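Local coordinates for putative transcriptional regulator TRANSCRIPTION REGULATOR protein (Rhizobium meliloti, PDB 5NLA), which is an AraC-like transcriptional activator that binds c-di-GMP by a PilZ-like mechanism to regulate extracellular polysaccharide production, at residues E110-Q113 with T114-R117; A247-V251 with M252-H256. All coordinates share one frame; numbering follows the deposited sequence.

Contact 1: residues E110-Q113 with T114-R117; sequences ERSQ and TMLR
The R111 guanidinium meets L116 and M115 obliquely: L116 CD2 comes to 3.6 Å from R111 NH2, the two side chains crossing at about a right angle, while M115 CE lies a little farther off, near NH1. With CG anti to the backbone N (chi1 -176°) and the chain extended to NE, the guanidinium reaches L116 CD2; NE, NH1 and NH2 hydrogen-bond to L155 O, L70 O and S119 OG respectively. The R117 guanidinium has T114 CA 4.2 Å above one face, toward the rim. S112 is the N-cap of the short helix and forms a capping box with M115: S112 OG accepts weakly from M115 N at 3.4 Å, and S112 N donates a weak but nearly straight (167°) hydrogen bond to M115 SD at 3.6 Å. M115 CG passes alongside S112 OG. An alanine here has neither CG nor sulfur, which would probably leave S112 N without its weak acceptor and S112 OG without its neighbour on that side. Backbone bonds from L116 N to S112 O (2.9 Å) and from R117 N to Q113 O (3.0 Å) start the helix. The turn joins strand 107-111, which lies between 72-74 and 159-163 in the five-stranded antiparallel sheet, to helix 113-118; E110 pairs with D72 and R111 with Y159, and Q113 and L116 rest on P158.

Contact 2: residues A247-V251 with M252-H256; sequences AKMGV and MERAH
R254 turns back onto the loop before its helix and binds M249 by its side chain: R254 NE donates to M249 O at 3.0 Å, from well above the carbonyl plane and with a bent N-H...O angle of 142°. Among the backbone bonds, R254 N reaches G250 O at 3.1 Å and A255 N reaches V251 O at 2.8 Å, so the first helical turn closes on G250, an N-cap residue with no side chain to offer. Apolar packing centres on M249. Its CB points toward the helix, 3.8 Å from R254 CG, and M249 CG, anti to the backbone N (chi1 -167°), lies 3.7 Å from E253 CB. V251 CG1 lies beside R254 NH2, oblique to the guanidinium. Within the helix, M252 SD stands 3.6 Å above one face of the H256 ring, toward its rim. E253 OE2 hydrogen-bonds to S154 OG and H256 ND1 to D122 OD2. This is the start of helix 251-261, after the loop from helix 220-234: V251, M252 and A255 pack on helix 281-288, E253 and H256 touch Y175 of helix 175-178, and G250 bonds to G156 by its backbone.

How the contacts relate
Contacts 1 and 2 are two helix starts, far apart in sequence, whose centres lie about 11 Å apart on the same side of the chain's centre. They touch by packing: Q113 NE2 is 3.1 Å from K248 CB, R117 O is 3.2 Å from V251 CG2, and L116 CB is 4.1 Å from G250 CA. Residues 113-117 thus lie against the loop and first residue of helix 251-261. Contact 1 belongs to the beta-sheet part of the protein, while contact 2 leads toward helix 281-288 in the helix-turn-helix region, so their meeting probably links the sheet, by way of helix 251-261, to the probable DNA-binding part.

Contact 1: residues E110-Q113 with T114-R117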
ATOM      1  N   GLU A 110       1.955 -11.784  -6.790  1.00 64.23           N
ATOM      2  CA  GLU A 110       3.059 -11.060  -7.424  1.00 65.02           C
ATOM      3  C   GLU A 110       2.629  -9.641  -7.754  1.00 61.85           C
ATOM      4  O   GLU A 110       1.553  -9.432  -8.317  1.00 61.54           O
ATOM      5  CB  GLU A 110       3.516 -11.770  -8.697  1.00 66.95           C
ATOM      6  CG  GLU A 110       4.749 -11.145  -9.332  1.00 71.68           C
ATOM      7  CD  GLU A 110       5.400 -12.019 -10.391  1.00 77.64           C
ATOM      8  OE1 GLU A 110       4.762 -12.995 -10.856  1.00 84.19           O
ATOM      9  OE2 GLU A 110       6.560 -11.724 -10.764  1.00 81.13           O
ATOM     10  N   ARG A 111       3.469  -8.679  -7.378  1.00 59.43           N
ATOM     11  CA  ARG A 111       3.419  -7.325  -7.930  1.00 57.45           C
ATOM     12  C   ARG A 111       4.709  -7.181  -8.704  1.00 57.75           C
ATOM     13  O   ARG A 111       5.783  -7.174  -8.110  1.00 56.86           O
ATOM     14  CB  ARG A 111       3.330  -6.299  -6.819  1.00 58.32           C
ATOM     15  CG  ARG A 111       3.183  -4.875  -7.303  1.00 61.23           C
ATOM     16  CD  ARG A 111       2.720  -3.962  -6.187  1.00 60.72           C
ATOM     17  NE  ARG A 111       2.595  -2.583  -6.642  1.00 60.11           N
ATOM     18  CZ  ARG A 111       1.596  -2.102  -7.371  1.00 60.48           C
ATOM     19  NH1 ARG A 111       0.599  -2.866  -7.799  1.00 58.10           N
ATOM     20  NH2 ARG A 111       1.610  -0.819  -7.698  1.00 67.47           N
ATOM     21  N   SER A 112       4.606  -7.112 -10.034  1.00 59.27           N
ATOM     22  CA  SER A 112       5.785  -7.188 -10.915  1.00 61.09           C
ATOM     23  C   SER A 112       6.261  -5.847 -11.519  1.00 61.65           C
ATOM     24  O   SER A 112       5.567  -4.829 -11.471  1.00 59.83           O
ATOM     25  CB  SER A 112       5.484  -8.164 -12.044  1.00 61.12           C
ATOM     26  OG  SER A 112       4.474  -7.633 -12.871  1.00 60.29           O
ATOM     27  N   GLN A 113       7.443  -5.889 -12.126  1.00 64.04           N
ATOM     28  CA  GLN A 113       7.993  -4.749 -12.873  1.00 66.75           C
ATOM     29  C   GLN A 113       7.006  -4.253 -13.934  1.00 64.74           C
ATOM     30  O   GLN A 113       6.707  -3.067 -13.993  1.00 64.96           O
ATOM     31  CB  GLN A 113       9.334  -5.105 -13.529  1.00 70.49           C
ATOM     32  CG  GLN A 113      10.436  -5.553 -12.564  1.00 74.05           C
ATOM     33  CD  GLN A 113      11.288  -4.420 -11.996  1.00 78.16           C
ATOM     34  OE1 GLN A 113      10.803  -3.308 -11.712  1.00 78.09           O
ATOM     35  NE2 GLN A 113      12.581  -4.711 -11.815  1.00 82.90           N
ATOM     36  N   THR A 114       6.467  -5.179 -14.722  1.00 64.76           N
ATOM     37  CA  THR A 114       5.501  -4.866 -15.780  1.00 66.10           C
ATOM     38  C   THR A 114       4.289  -4.112 -15.248  1.00 63.84           C
ATOM     39  O   THR A 114       3.828  -3.137 -15.849  1.00 67.60           O
ATOM     40  CB  THR A 114       4.990  -6.151 -16.487  1.00 66.84           C
ATOM     41  OG1 THR A 114       6.099  -6.956 -16.889  1.00 68.20           O
ATOM     42  CG2 THR A 114       4.157  -5.809 -17.730  1.00 68.64           C
ATOM     43  N   MET A 115       3.772  -4.587 -14.129  1.00 60.01           N
ATOM     44  CA  MET A 115       2.657  -3.946 -13.478  1.00 59.35           C
ATOM     45  C   MET A 115       3.059  -2.540 -13.034  1.00 60.69           C
ATOM     46  O   MET A 115       2.296  -1.601 -13.210  1.00 61.63           O
ATOM     47  CB  MET A 115       2.167  -4.795 -12.286  1.00 58.96           C
ATOM     48  CG  MET A 115       1.547  -6.152 -12.685  1.00 56.42           C
ATOM     49  SD  MET A 115       1.209  -7.230 -11.285  1.00 49.36           S
ATOM     50  CE  MET A 115      -0.003  -6.186 -10.518  1.00 49.53           C
ATOM     51  N   LEU A 116       4.276  -2.404 -12.508  1.00 62.98           N
ATOM     52  CA  LEU A 116       4.802  -1.126 -11.987  1.00 62.77           C
ATOM     53  C   LEU A 116       5.093   0.001 -13.011  1.00 66.38           C
ATOM     54  O   LEU A 116       5.109   1.198 -12.644  1.00 63.88           O
ATOM     55  CB  LEU A 116       6.068  -1.393 -11.166  1.00 61.98           C
ATOM     56  CG  LEU A 116       5.774  -1.968  -9.782  1.00 61.80           C
ATOM     57  CD1 LEU A 116       7.066  -2.430  -9.106  1.00 62.58           C
ATOM     58  CD2 LEU A 116       5.010  -0.968  -8.911  1.00 60.75           C
ATOM     59  N   ARG A 117       5.340  -0.390 -14.259  1.00 67.60           N
ATOM     60  CA  ARG A 117       5.539   0.546 -15.359  1.00 70.94           C
ATOM     61  C   ARG A 117       4.337   1.461 -15.581  1.00 70.88           C
ATOM     62  O   ARG A 117       4.483   2.612 -15.984  1.00 76.51           O
ATOM     63  CB  ARG A 117       5.824  -0.219 -16.668  1.00 74.17           C
ATOM     64  CG  ARG A 117       7.154  -0.964 -16.685  1.00 76.70           C
ATOM     65  CD  ARG A 117       7.759  -1.100 -18.076  1.00 82.65           C
ATOM     66  NE  ARG A 117       7.430  -2.361 -18.760  1.00 87.48           N
ATOM     67  CZ  ARG A 117       6.371  -2.589 -19.553  1.00 87.94           C
ATOM     68  NH1 ARG A 117       5.444  -1.658 -19.784  1.00 90.15           N
ATOM     69  NH2 ARG A 117       6.236  -3.780 -20.126  1.00 85.82           N
TER

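Contact 2: residues A247-V251 with M252-H256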
ATOM      1  N   ALA A 247      17.165  -2.260  -5.967  1.00124.40           N
ATOM      2  CA  ALA A 247      16.242  -1.122  -6.060  1.00115.96           C
ATOM      3  C   ALA A 247      15.766  -0.776  -7.490  1.00109.68           C
ATOM      4  O   ALA A 247      16.283   0.153  -8.118  1.00110.29           O
ATOM      5  CB  ALA A 247      16.841   0.107  -5.372  1.00115.01           C
ATOM      6  N   LYS A 248      14.777  -1.531  -7.978  1.00100.29           N
ATOM      7  CA  LYS A 248      14.092  -1.240  -9.244  1.00 92.19           C
ATOM      8  C   LYS A 248      12.715  -0.632  -8.966  1.00 81.55           C
ATOM      9  O   LYS A 248      11.680  -1.301  -9.026  1.00 78.71           O
ATOM     10  CB  LYS A 248      13.976  -2.503 -10.100  1.00 95.48           C
ATOM     11  CG  LYS A 248      15.270  -2.907 -10.801  1.00101.42           C
ATOM     12  CD  LYS A 248      15.646  -1.978 -11.964  1.00103.25           C
ATOM     13  CE  LYS A 248      14.829  -2.240 -13.226  1.00100.95           C
ATOM     14  NZ  LYS A 248      15.288  -3.449 -13.969  1.00101.24           N
ATOM     15  N   MET A 249      12.733   0.659  -8.663  1.00 75.12           N
ATOM     16  CA  MET A 249      11.543   1.414  -8.259  1.00 69.79           C
ATOM     17  C   MET A 249      10.626   1.710  -9.459  1.00 68.48           C
ATOM     18  O   MET A 249      11.098   2.040 -10.561  1.00 69.05           O
ATOM     19  CB  MET A 249      11.989   2.725  -7.567  1.00 67.30           C
ATOM     20  CG  MET A 249      10.903   3.472  -6.806  1.00 63.44           C
ATOM     21  SD  MET A 249      11.441   4.986  -5.985  1.00 60.30           S
ATOM     22  CE  MET A 249      12.608   4.270  -4.848  1.00 63.68           C
ATOM     23  N   GLY A 250       9.317   1.594  -9.233  1.00 65.99           N
ATOM     24  CA  GLY A 250       8.305   1.883 -10.262  1.00 65.44           C
ATOM     25  C   GLY A 250       8.162   3.380 -10.541  1.00 67.06           C
ATOM     26  O   GLY A 250       8.501   4.216  -9.693  1.00 66.03           O
ATOM     27  N   VAL A 251       7.660   3.714 -11.731  1.00 66.67           N
ATOM     28  CA  VAL A 251       7.528   5.102 -12.137  1.00 68.20           C
ATOM     29  C   VAL A 251       6.856   5.988 -11.101  1.00 67.01           C
ATOM     30  O   VAL A 251       7.416   7.023 -10.756  1.00 72.94           O
ATOM     31  CB  VAL A 251       6.865   5.322 -13.535  1.00 70.08           C
ATOM     32  CG1 VAL A 251       7.845   5.004 -14.646  1.00 73.16           C
ATOM     33  CG2 VAL A 251       5.550   4.575 -13.713  1.00 66.40           C
ATOM     34  N   MET A 252       5.689   5.601 -10.599  1.00 63.97           N
ATOM     35  CA  MET A 252       4.892   6.507  -9.758  1.00 64.50           C
ATOM     36  C   MET A 252       5.577   6.838  -8.449  1.00 66.83           C
ATOM     37  O   MET A 252       5.508   7.972  -7.989  1.00 72.68           O
ATOM     38  CB  MET A 252       3.496   5.945  -9.464  1.00 61.65           C
ATOM     39  CG  MET A 252       2.535   6.927  -8.793  1.00 60.39           C
ATOM     40  SD  MET A 252       2.330   8.544  -9.586  1.00 59.67           S
ATOM     41  CE  MET A 252       0.550   8.470  -9.720  1.00 59.54           C
ATOM     42  N   GLU A 253       6.239   5.854  -7.857  1.00 68.39           N
ATOM     43  CA  GLU A 253       7.018   6.083  -6.644  1.00 70.86           C
ATOM     44  C   GLU A 253       8.179   7.045  -6.956  1.00 71.33           C
ATOM     45  O   GLU A 253       8.462   7.952  -6.174  1.00 72.00           O
ATOM     46  CB  GLU A 253       7.511   4.745  -6.053  1.00 73.07           C
ATOM     47  CG  GLU A 253       7.467   4.627  -4.527  1.00 75.41           C
ATOM     48  CD  GLU A 253       8.822   4.708  -3.877  1.00 80.33           C
ATOM     49  OE1 GLU A 253       9.558   5.665  -4.214  1.00 90.55           O
ATOM     50  OE2 GLU A 253       9.143   3.828  -3.039  1.00 80.42           O
ATOM     51  N   ARG A 254       8.818   6.864  -8.111  1.00 70.03           N
ATOM     52  CA  ARG A 254       9.899   7.763  -8.534  1.00 72.88           C
ATOM     53  C   ARG A 254       9.414   9.181  -8.822  1.00 72.05           C
ATOM     54  O   ARG A 254      10.104  10.136  -8.482  1.00 73.77           O
ATOM     55  CB  ARG A 254      10.682   7.184  -9.720  1.00 75.07           C
ATOM     56  CG  ARG A 254      11.683   6.126  -9.279  1.00 77.45           C
ATOM     57  CD  ARG A 254      12.536   5.602 -10.411  1.00 81.89           C
ATOM     58  NE  ARG A 254      11.704   4.894 -11.385  1.00 84.63           N
ATOM     59  CZ  ARG A 254      11.657   5.125 -12.703  1.00 86.84           C
ATOM     60  NH1 ARG A 254      12.429   6.049 -13.288  1.00 89.75           N
ATOM     61  NH2 ARG A 254      10.830   4.400 -13.454  1.00 86.32           N
ATOM     62  N   ALA A 255       8.225   9.300  -9.412  1.00 69.31           N
ATOM     63  CA  ALA A 255       7.583  10.594  -9.675  1.00 70.29           C
ATOM     64  C   ALA A 255       7.155  11.312  -8.394  1.00 71.57           C
ATOM     65  O   ALA A 255       7.448  12.498  -8.214  1.00 71.61           O
ATOM     66  CB  ALA A 255       6.376  10.408 -10.575  1.00 69.04           C
ATOM     67  N   HIS A 256       6.455  10.596  -7.512  1.00 69.90           N
ATOM     68  CA  HIS A 256       6.038  11.174  -6.229  1.00 70.35           C
ATOM     69  C   HIS A 256       7.224  11.635  -5.365  1.00 73.16           C
ATOM     70  O   HIS A 256       7.112  12.644  -4.646  1.00 73.39           O
ATOM     71  CB  HIS A 256       5.148  10.207  -5.433  1.00 66.54           C
ATOM     72  CG  HIS A 256       3.710  10.208  -5.856  1.00 64.97           C
ATOM     73  ND1 HIS A 256       2.853   9.176  -5.555  1.00 62.07           N
ATOM     74  CD2 HIS A 256       2.978  11.108  -6.553  1.00 66.39           C
ATOM     75  CE1 HIS A 256       1.654   9.439  -6.035  1.00 62.61           C
ATOM     76  NE2 HIS A 256       1.702  10.606  -6.646  1.00 65.91           N
TER